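Local coordinates for protein prolyl 4-hydroxylase (Phytophthora capsici LT1534, PDB 6IUQ) that probably hydroxylates proline residues of polypeptide substrates at C4, using an Fe(II) ion held in a double-stranded beta-helix core as a 2-oxoglutarate-dependent oxygenase, at residues Q129-F134 and D232-N237; E185-P190 and L214-P219; P190-P195 and R272-E277. All coordinates share one frame; numbering follows the deposited sequence.

In the fold
The three contacts sample the metal-bearing core of a double-stranded beta-helix oxygenase and two loop packings around it. Contact 2 pairs strands 186-189 and 214-217 of the three-stranded antiparallel sheet and carries one of the iron ligands. Contact 3 takes the turn that leaves strand 186-189 and packs it on the junction of helices 271-274 and 276-287; it shares Pro190 with contact 2, their centres lie about 11 Å apart, and the Phe189 and Tyr275 rings meet between them. Contact 1, its centre about 24 Å from that of contact 2, joins loops flanking strands 139-146 and 224-232. Along the chain contact 2 is nested within contact 1 and contact 3 crosses both, tying C-terminal helices to the core.

Contact 1. Residues Q129-F134 and D232-N237; sequences QYDLQF and DGAKVN
Ala234 N donates to Asp131 O over 3.2 Å, the firmest direct hydrogen bond between the two segments. The N-H points nearly straight at its acceptor, at 163°, but the donor stands above the carbonyl plane. Beside it the backbones of Leu132 and Gly233 form a single beta bridge. Asp232 O takes a weak hydrogen bond from Gln133 N and a CA-H...O contact from Leu132 CA at 3.4 Å. The CD2 branch of Leu132 touches the same oxygen. The CG of Asp131 is anti to the backbone N (chi1 -157°), which lays its carboxylate on Ala234, Asp131 OD2 lying 3.2 Å from Ala234 CB. Lys235 crosses this aspartate at about a right angle, passing OD2 with its CG. A bend at chi3 (-55°) then carries NZ past the carboxylate to a weak bond with Gln129 O, while Asp131 OD2 and Lys235 NZ stay 5.7 Å apart, where any attraction is probably modest. One water bridges the backbones, donating to Tyr130 O at 2.6 Å and accepting from Lys235 N.

The type I turn from Gly233 to Val236 presents Ala234 and Lys235 to the other loop. Tyr130 turns its ring away to hydrogen-bond Asp33 and Gln209 through OH and to make a cation-pi contact with Lys167. Leu132 packs on helix 118-126 and strand 166-173, so the contact joins the end of strand 224-232 to the loop between helix 118-126 and strand 139-146.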
loop_
_atom_site.group_PDB
_atom_site.type_symbol
_atom_site.label_atom_id
_atom_site.label_comp_id
_atom_site.label_asym_id
_atom_site.label_seq_id
_atom_site.Cartn_x
_atom_site.Cartn_y
_atom_site.Cartn_z
ATOM N N GLN A 129 11.567 -8.511 13.362
ATOM C CA GLN A 129 11.653 -7.194 13.976
ATOM C C GLN A 129 10.383 -6.354 13.791
ATOM O O GLN A 129 10.174 -5.394 14.534
ATOM C CB GLN A 129 12.868 -6.431 13.440
ATOM C CG GLN A 129 12.920 -6.207 11.935
ATOM C CD GLN A 129 13.612 -7.350 11.187
ATOM O OE1 GLN A 129 13.568 -8.508 11.602
ATOM N NE2 GLN A 129 14.258 -7.019 10.089
ATOM N N TYR A 130 9.535 -6.706 12.822
ATOM C CA TYR A 130 8.326 -5.915 12.566
ATOM C C TYR A 130 7.255 -6.188 13.619
ATOM O O TYR A 130 6.305 -5.415 13.757
ATOM C CB TYR A 130 7.730 -6.202 11.184
ATOM C CG TYR A 130 8.549 -5.767 9.987
ATOM C CD1 TYR A 130 9.799 -5.151 10.125
ATOM C CD2 TYR A 130 8.048 -5.962 8.701
ATOM C CE1 TYR A 130 10.529 -4.775 9.013
ATOM C CE2 TYR A 130 8.782 -5.605 7.589
ATOM C CZ TYR A 130 10.010 -5.016 7.748
ATOM O OH TYR A 130 10.700 -4.661 6.625
ATOM N N ASP A 131 7.391 -7.311 14.313
ATOM C CA ASP A 131 6.502 -7.651 15.418
ATOM C C ASP A 131 5.041 -7.729 14.985
ATOM O O ASP A 131 4.167 -7.145 15.622
ATOM C CB ASP A 131 6.648 -6.624 16.536
ATOM C CG ASP A 131 6.226 -7.168 17.878
ATOM O OD1 ASP A 131 5.804 -8.348 17.933
ATOM O OD2 ASP A 131 6.307 -6.409 18.874
ATOM N N LEU A 132 4.776 -8.445 13.896
ATOM C CA LEU A 132 3.421 -8.527 13.363
ATOM C C LEU A 132 2.533 -9.394 14.263
ATOM O O LEU A 132 3.009 -10.263 14.988
ATOM C CB LEU A 132 3.441 -9.071 11.928
ATOM C CG LEU A 132 4.239 -8.233 10.929
ATOM C CD1 LEU A 132 4.277 -8.909 9.573
ATOM C CD2 LEU A 132 3.703 -6.788 10.813
ATOM N N GLN A 133 1.235 -9.143 14.209
ATOM C CA GLN A 133 0.308 -9.768 15.124
ATOM C C GLN A 133 -0.633 -10.763 14.445
ATOM O O GLN A 133 -1.187 -10.490 13.378
ATOM C CB GLN A 133 -0.508 -8.691 15.831
ATOM C CG GLN A 133 0.313 -7.608 16.546
ATOM C CD GLN A 133 0.943 -8.116 17.814
ATOM O OE1 GLN A 133 2.153 -8.344 17.875
ATOM N NE2 GLN A 133 0.125 -8.317 18.836
ATOM N N PHE A 134 -0.833 -11.907 15.094
ATOM C CA PHE A 134 -1.693 -12.949 14.573
ATOM C C PHE A 134 -3.170 -12.777 14.936
ATOM O O PHE A 134 -4.053 -13.372 14.310
ATOM C CB PHE A 134 -1.188 -14.294 15.052
ATOM C CG PHE A 134 0.035 -14.770 14.318
ATOM C CD1 PHE A 134 1.301 -14.435 14.762
ATOM C CD2 PHE A 134 -0.085 -15.555 13.180
ATOM C CE1 PHE A 134 2.437 -14.882 14.093
ATOM C CE2 PHE A 134 1.048 -16.004 12.501
ATOM C CZ PHE A 134 2.308 -15.667 12.952
ATOM N N ASP A 232 -0.878 -5.380 11.098
ATOM C CA ASP A 232 -0.434 -4.410 12.112
ATOM C C ASP A 232 0.877 -4.797 12.796
ATOM O O ASP A 232 1.197 -5.969 12.927
ATOM C CB ASP A 232 -1.495 -4.209 13.190
ATOM C CG ASP A 232 -2.779 -3.607 12.654
ATOM O OD1 ASP A 232 -2.804 -3.064 11.510
ATOM O OD2 ASP A 232 -3.776 -3.672 13.405
ATOM N N GLY A 233 1.630 -3.793 13.238
ATOM C CA GLY A 233 2.853 -4.027 13.979
ATOM C C GLY A 233 2.746 -3.426 15.370
ATOM O O GLY A 233 2.200 -2.329 15.543
ATOM N N ALA A 234 3.271 -4.131 16.366
ATOM C CA ALA A 234 3.184 -3.669 17.748
ATOM C C ALA A 234 4.048 -2.421 18.024
ATOM O O ALA A 234 3.790 -1.684 18.974
ATOM C CB ALA A 234 3.579 -4.803 18.698
ATOM N N LYS A 235 5.068 -2.189 17.201
ATOM C CA LYS A 235 6.069 -1.153 17.485
ATOM C C LYS A 235 6.004 0.022 16.532
ATOM O O LYS A 235 6.932 0.830 16.475
ATOM C CB LYS A 235 7.478 -1.734 17.428
ATOM C CG LYS A 235 7.773 -2.750 18.513
ATOM C CD LYS A 235 9.259 -3.071 18.544
ATOM C CE LYS A 235 9.747 -3.525 17.176
ATOM N NZ LYS A 235 11.190 -3.919 17.181
ATOM N N VAL A 236 4.915 0.117 15.782
ATOM C CA VAL A 236 4.799 1.165 14.788
ATOM C C VAL A 236 4.503 2.515 15.469
ATOM O O VAL A 236 3.931 2.565 16.556
ATOM C CB VAL A 236 3.721 0.800 13.735
ATOM C CG1 VAL A 236 2.329 1.175 14.223
ATOM C CG2 VAL A 236 4.018 1.476 12.443
ATOM N N ASN A 237 4.931 3.597 14.826
ATOM C CA ASN A 237 4.793 4.963 15.343
ATOM C C ASN A 237 5.489 5.177 16.700
ATOM O O ASN A 237 5.046 5.963 17.522
ATOM C CB ASN A 237 3.315 5.347 15.409
ATOM C CG ASN A 237 2.703 5.484 14.018
ATOM O OD1 ASN A 237 3.359 5.958 13.097
ATOM N ND2 ASN A 237 1.454 5.067 13.863
HETATM O O HOH W 1 5.863 -2.859 14.199
#

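Contact 2. Residues E185-P190 and L214-P219; sequences EVQLFP and LHRVLP. With FE2 (Fe (II) ion), chain C.
The iron site of this double-stranded beta-helix oxygenase rests partly on strand 214-217, which pairs antiparallel with strand 186-189. His215, in the non-hydrogen-bonded pair with Leu188, binds Fe(II) through NE2 at 2.3 Å, and His156 and Asp158 complete the facial triad of protein ligands. The CG of His215 takes the crowded position between the backbone N and the carbonyl carbon (chi1 62°), from which the ring reaches the iron, while Leu188 CD2 packs against His215 CB.

The opposite face carries Gln187 and Arg216, whose backbones exchange two bonds, Gln187 N to Arg216 O at 2.8 Å and Arg216 N to Gln187 O at 3.0 Å. Their side chains run alongside each other, with amide and guanidinium planes 29° apart. Gln187 OE1 lies at the guanidinium edge and accepts from Arg216 NE at 2.9 Å and from Arg216 NH2 at 2.7 Å. Phe189 CZ lies over one guanidinium face, offset toward its rim, while Arg216 NE lies at the edge of the phenyl ring, so the ring face is not presented to the charge; the planes are 71° apart.

Two donors on one amide oxygen fix the guanidinium's rotation, and Ser282 binds its NH1. A neutral amide would not offset the arginine charge within this pair, while the bond of His215 ND1 to Met213 O is consistent with a neutral imidazole coordinating through NE2.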
loop_
_atom_site.group_PDB
_atom_site.type_symbol
_atom_site.label_atom_id
_atom_site.label_comp_id
_atom_site.label_asym_id
_atom_site.label_seq_id
_atom_site.Cartn_x
_atom_site.Cartn_y
_atom_site.Cartn_z
ATOM N N GLU A 185 -2.907 2.034 -12.047
ATOM C CA GLU A 185 -1.631 1.642 -11.458
ATOM C C GLU A 185 -1.444 2.269 -10.083
ATOM O O GLU A 185 -2.003 3.338 -9.776
ATOM C CB GLU A 185 -0.443 2.045 -12.339
ATOM C CG GLU A 185 -0.461 1.535 -13.772
ATOM C CD GLU A 185 -1.014 2.557 -14.754
ATOM O OE1 GLU A 185 -1.877 3.371 -14.351
ATOM O OE2 GLU A 185 -0.584 2.544 -15.932
ATOM N N VAL A 186 -0.653 1.597 -9.257
ATOM C CA VAL A 186 -0.205 2.193 -8.020
ATOM C C VAL A 186 1.176 2.750 -8.311
ATOM O O VAL A 186 2.011 2.070 -8.911
ATOM C CB VAL A 186 -0.193 1.192 -6.840
ATOM C CG1 VAL A 186 0.690 -0.002 -7.135
ATOM C CG2 VAL A 186 0.241 1.886 -5.530
ATOM N N GLN A 187 1.375 4.022 -7.968
ATOM C CA GLN A 187 2.668 4.668 -8.131
ATOM C C GLN A 187 3.311 4.789 -6.762
ATOM O O GLN A 187 2.743 5.398 -5.847
ATOM C CB GLN A 187 2.532 6.045 -8.800
ATOM C CG GLN A 187 3.864 6.713 -9.152
ATOM C CD GLN A 187 3.701 7.929 -10.078
ATOM O OE1 GLN A 187 2.901 8.821 -9.824
ATOM N NE2 GLN A 187 4.447 7.941 -11.164
ATOM N N LEU A 188 4.486 4.178 -6.625
ATOM C CA LEU A 188 5.243 4.179 -5.389
ATOM C C LEU A 188 6.313 5.243 -5.463
ATOM O O LEU A 188 6.872 5.483 -6.536
ATOM C CB LEU A 188 5.895 2.810 -5.137
ATOM C CG LEU A 188 5.004 1.570 -5.272
ATOM C CD1 LEU A 188 5.856 0.298 -5.232
ATOM C CD2 LEU A 188 3.938 1.534 -4.196
ATOM N N PHE A 189 6.603 5.871 -4.324
ATOM C CA PHE A 189 7.677 6.858 -4.250
ATOM C C PHE A 189 8.688 6.489 -3.173
ATOM O O PHE A 189 8.682 7.087 -2.097
ATOM C CB PHE A 189 7.126 8.263 -3.950
ATOM C CG PHE A 189 6.206 8.802 -5.002
ATOM C CD1 PHE A 189 6.711 9.367 -6.165
ATOM C CD2 PHE A 189 4.827 8.766 -4.822
ATOM C CE1 PHE A 189 5.852 9.892 -7.153
ATOM C CE2 PHE A 189 3.958 9.287 -5.802
ATOM C CZ PHE A 189 4.480 9.845 -6.973
ATOM N N PRO A 190 9.540 5.492 -3.441
ATOM C CA PRO A 190 10.633 5.229 -2.492
ATOM C C PRO A 190 11.383 6.547 -2.276
ATOM O O PRO A 190 11.759 7.181 -3.268
ATOM C CB PRO A 190 11.503 4.178 -3.209
ATOM C CG PRO A 190 10.639 3.632 -4.294
ATOM C CD PRO A 190 9.641 4.682 -4.668
ATOM N N LEU A 214 5.571 6.099 0.552
ATOM C CA LEU A 214 4.650 7.069 -0.040
ATOM C C LEU A 214 4.087 6.491 -1.336
ATOM O O LEU A 214 4.817 5.851 -2.107
ATOM C CB LEU A 214 5.360 8.418 -0.295
ATOM C CG LEU A 214 4.492 9.535 -0.894
ATOM C CD1 LEU A 214 3.475 10.043 0.117
ATOM C CD2 LEU A 214 5.332 10.683 -1.445
ATOM N N HIS A 215 2.792 6.674 -1.576
ATOM C CA HIS A 215 2.195 6.161 -2.819
ATOM C C HIS A 215 0.907 6.882 -3.155
ATOM O O HIS A 215 0.393 7.663 -2.364
ATOM C CB HIS A 215 1.921 4.651 -2.733
ATOM C CG HIS A 215 0.947 4.270 -1.661
ATOM N ND1 HIS A 215 1.285 4.240 -0.326
ATOM C CD2 HIS A 215 -0.359 3.917 -1.728
ATOM C CE1 HIS A 215 0.236 3.865 0.383
ATOM N NE2 HIS A 215 -0.784 3.676 -0.441
ATOM N N ARG A 216 0.418 6.631 -4.360
ATOM C CA ARG A 216 -0.899 7.066 -4.777
ATOM C C ARG A 216 -1.373 6.085 -5.824
ATOM O O ARG A 216 -0.579 5.323 -6.406
ATOM C CB ARG A 216 -0.877 8.497 -5.346
ATOM C CG ARG A 216 -0.131 8.623 -6.691
ATOM C CD ARG A 216 -0.074 10.066 -7.188
ATOM N NE ARG A 216 0.881 10.235 -8.301
ATOM C CZ ARG A 216 1.287 11.413 -8.784
ATOM N NH1 ARG A 216 0.833 12.563 -8.268
ATOM N NH2 ARG A 216 2.150 11.447 -9.787
ATOM N N VAL A 217 -2.675 6.115 -6.076
ATOM C CA VAL A 217 -3.270 5.331 -7.138
ATOM C C VAL A 217 -3.563 6.255 -8.325
ATOM O O VAL A 217 -4.099 7.342 -8.147
ATOM C CB VAL A 217 -4.547 4.628 -6.626
ATOM C CG1 VAL A 217 -5.270 3.934 -7.743
ATOM C CG2 VAL A 217 -4.196 3.617 -5.509
ATOM N N LEU A 218 -3.187 5.839 -9.534
ATOM C CA LEU A 218 -3.474 6.631 -10.736
ATOM C C LEU A 218 -4.914 6.380 -11.191
ATOM O O LEU A 218 -5.505 5.352 -10.846
ATOM C CB LEU A 218 -2.475 6.310 -11.859
ATOM C CG LEU A 218 -1.019 6.531 -11.427
ATOM C CD1 LEU A 218 -0.059 6.363 -12.574
ATOM C CD2 LEU A 218 -0.861 7.919 -10.815
ATOM N N PRO A 219 -5.499 7.344 -11.927
ATOM C CA PRO A 219 -6.884 7.214 -12.399
ATOM C C PRO A 219 -7.077 5.984 -13.256
ATOM O O PRO A 219 -6.222 5.650 -14.077
ATOM C CB PRO A 219 -7.103 8.479 -13.237
ATOM C CG PRO A 219 -6.109 9.477 -12.702
ATOM C CD PRO A 219 -4.911 8.653 -12.280
HETATM FE FE FE2 C . -3.015 3.399 0.150
HETATM O O HOH W 2 8.151 6.635 0.473
#

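Contact 3. Residues P190-P195 and R272-E277; sequences PFLQQP and RGVYEE
A type II beta turn runs from Pro190 to Gln193, closed by Gln193 N to Pro190 O at 2.8 Å, and its third residue, Leu192, takes positive phi (70°). This turn links strands 186-189 and 196-198 of the three-stranded sheet in the double-stranded beta-helix fold. It packs against the break between helices 271-274 and 276-287, where Tyr275 both leaves the first helix and occupies the N-cap position of the second.

Phe191 and Tyr275 bring their rings together obliquely, with planes at 42° and CE1 of Phe191 3.6 Å from CE1 of Tyr275. Phe191 CE1 lies at the edge of the tyrosine ring, near its plane. The CG of Phe191 is anti to the backbone N (chi1 -156°), which swings CZ on to the CG2 branch of Val274, 3.9 Å away. The other branch of that valine, CG1, meets Leu192 CD2 at 3.7 Å, so the two branches meet different residues of the turn. Leu192 crosses Val274 at about a right angle and also sets CD2 over one face of the Phe191 ring. Leu322 of helix 313-328 touches both Leu192 and Val274, while Leu261 and Leu258 of helix 254-262 touch Phe191 and Leu192 respectively.

The phenol reaches into the turn itself. A water accepts from Tyr275 OH and donates to Pro190 O and Gln193 O, and the same hydroxyl oxygen accepts the N-H of Leu192, whose N lies in the plane of the tyrosine ring, 2.7 Å from Tyr275 OH.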
loop_
_atom_site.group_PDB
_atom_site.type_symbol
_atom_site.label_atom_id
_atom_site.label_comp_id
_atom_site.label_asym_id
_atom_site.label_seq_id
_atom_site.Cartn_x
_atom_site.Cartn_y
_atom_site.Cartn_z
ATOM N N PRO A 190 9.540 5.492 -3.441
ATOM C CA PRO A 190 10.633 5.229 -2.492
ATOM C C PRO A 190 11.383 6.547 -2.276
ATOM O O PRO A 190 11.759 7.181 -3.268
ATOM C CB PRO A 190 11.503 4.178 -3.209
ATOM C CG PRO A 190 10.639 3.632 -4.294
ATOM C CD PRO A 190 9.641 4.682 -4.668
ATOM N N PHE A 191 11.554 6.965 -1.023
ATOM C CA PHE A 191 11.816 8.371 -0.717
ATOM C C PHE A 191 13.099 8.862 -1.400
ATOM O O PHE A 191 14.178 8.289 -1.208
ATOM C CB PHE A 191 11.886 8.576 0.812
ATOM C CG PHE A 191 11.587 9.998 1.273
ATOM C CD1 PHE A 191 10.336 10.558 1.085
ATOM C CD2 PHE A 191 12.550 10.750 1.917
ATOM C CE1 PHE A 191 10.055 11.840 1.518
ATOM C CE2 PHE A 191 12.274 12.051 2.351
ATOM C CZ PHE A 191 11.031 12.588 2.150
ATOM N N LEU A 192 12.946 9.913 -2.213
ATOM C CA LEU A 192 14.025 10.548 -2.989
ATOM C C LEU A 192 14.553 9.700 -4.158
ATOM O O LEU A 192 15.512 10.093 -4.790
ATOM C CB LEU A 192 15.208 10.933 -2.083
ATOM C CG LEU A 192 14.920 11.696 -0.783
ATOM C CD1 LEU A 192 16.235 12.041 -0.127
ATOM C CD2 LEU A 192 14.070 12.963 -1.027
ATOM N N GLN A 193 13.936 8.558 -4.454
ATOM C CA GLN A 193 14.358 7.738 -5.595
ATOM C C GLN A 193 13.471 8.015 -6.780
ATOM O O GLN A 193 12.565 8.824 -6.700
ATOM C CB GLN A 193 14.288 6.237 -5.283
ATOM C CG GLN A 193 14.984 5.796 -4.009
ATOM C CD GLN A 193 16.377 6.353 -3.890
ATOM O OE1 GLN A 193 16.736 6.889 -2.848
ATOM N NE2 GLN A 193 17.169 6.245 -4.954
ATOM N N GLN A 194 13.712 7.318 -7.878
ATOM C CA GLN A 194 12.800 7.358 -9.005
ATOM C C GLN A 194 11.505 6.678 -8.611
ATOM O O GLN A 194 11.535 5.651 -7.941
ATOM C CB GLN A 194 13.418 6.679 -10.234
ATOM C CG GLN A 194 14.176 7.622 -11.153
ATOM C CD GLN A 194 13.362 8.875 -11.541
ATOM O OE1 GLN A 194 13.280 9.865 -10.786
ATOM N NE2 GLN A 194 12.723 8.813 -12.698
ATOM N N PRO A 195 10.367 7.249 -9.013
ATOM C CA PRO A 195 9.073 6.617 -8.731
ATOM C C PRO A 195 8.943 5.271 -9.444
ATOM O O PRO A 195 9.599 5.017 -10.461
ATOM C CB PRO A 195 8.057 7.624 -9.284
ATOM C CG PRO A 195 8.807 8.909 -9.416
ATOM C CD PRO A 195 10.215 8.527 -9.727
ATOM N N ARG A 272 5.288 16.041 2.099
ATOM C CA ARG A 272 4.454 16.997 1.374
ATOM C C ARG A 272 5.330 18.110 0.815
ATOM O O ARG A 272 5.108 18.575 -0.302
ATOM C CB ARG A 272 3.343 17.562 2.263
ATOM C CG ARG A 272 2.340 18.424 1.498
ATOM C CD ARG A 272 1.189 18.857 2.387
ATOM N NE ARG A 272 0.411 17.725 2.893
ATOM C CZ ARG A 272 -0.642 17.199 2.277
ATOM N NH1 ARG A 272 -1.061 17.690 1.105
ATOM N NH2 ARG A 272 -1.276 16.172 2.832
ATOM N N GLY A 273 6.347 18.509 1.571
ATOM C CA GLY A 273 7.356 19.441 1.083
ATOM C C GLY A 273 8.208 18.867 -0.033
ATOM O O GLY A 273 8.339 19.455 -1.095
ATOM N N VAL A 274 8.782 17.690 0.181
ATOM C CA VAL A 274 9.642 17.121 -0.848
ATOM C C VAL A 274 8.842 16.800 -2.119
ATOM O O VAL A 274 9.305 17.031 -3.230
ATOM C CB VAL A 274 10.367 15.866 -0.335
ATOM C CG1 VAL A 274 11.176 15.233 -1.451
ATOM C CG2 VAL A 274 11.250 16.209 0.858
ATOM N N TYR A 275 7.619 16.311 -1.969
ATOM C CA TYR A 275 6.835 15.924 -3.140
ATOM C C TYR A 275 5.641 16.852 -3.395
ATOM O O TYR A 275 4.604 16.408 -3.872
ATOM C CB TYR A 275 6.345 14.480 -2.979
ATOM C CG TYR A 275 7.464 13.467 -3.038
ATOM C CD1 TYR A 275 8.307 13.265 -1.954
ATOM C CD2 TYR A 275 7.686 12.729 -4.181
ATOM C CE1 TYR A 275 9.350 12.352 -2.015
ATOM C CE2 TYR A 275 8.708 11.809 -4.254
ATOM C CZ TYR A 275 9.538 11.624 -3.167
ATOM O OH TYR A 275 10.552 10.712 -3.241
ATOM N N GLU A 276 5.793 18.133 -3.080
ATOM C CA GLU A 276 4.737 19.116 -3.296
ATOM C C GLU A 276 4.060 19.020 -4.659
ATOM O O GLU A 276 2.838 19.044 -4.748
ATOM C CB GLU A 276 5.299 20.528 -3.122
ATOM C CG GLU A 276 4.227 21.577 -2.877
ATOM C CD GLU A 276 4.769 23.000 -2.945
ATOM O OE1 GLU A 276 5.909 23.256 -2.483
ATOM O OE2 GLU A 276 4.045 23.862 -3.487
ATOM N N GLU A 277 4.845 18.901 -5.720
ATOM C CA GLU A 277 4.287 18.875 -7.066
ATOM C C GLU A 277 3.351 17.680 -7.227
ATOM O O GLU A 277 2.232 17.818 -7.743
ATOM C CB GLU A 277 5.395 18.827 -8.123
ATOM C CG GLU A 277 6.365 20.008 -8.096
ATOM C CD GLU A 277 7.291 19.992 -6.874
ATOM O OE1 GLU A 277 7.451 18.923 -6.232
ATOM O OE2 GLU A 277 7.843 21.060 -6.538
HETATM O O HOH W 3 10.270 8.571 -5.317
#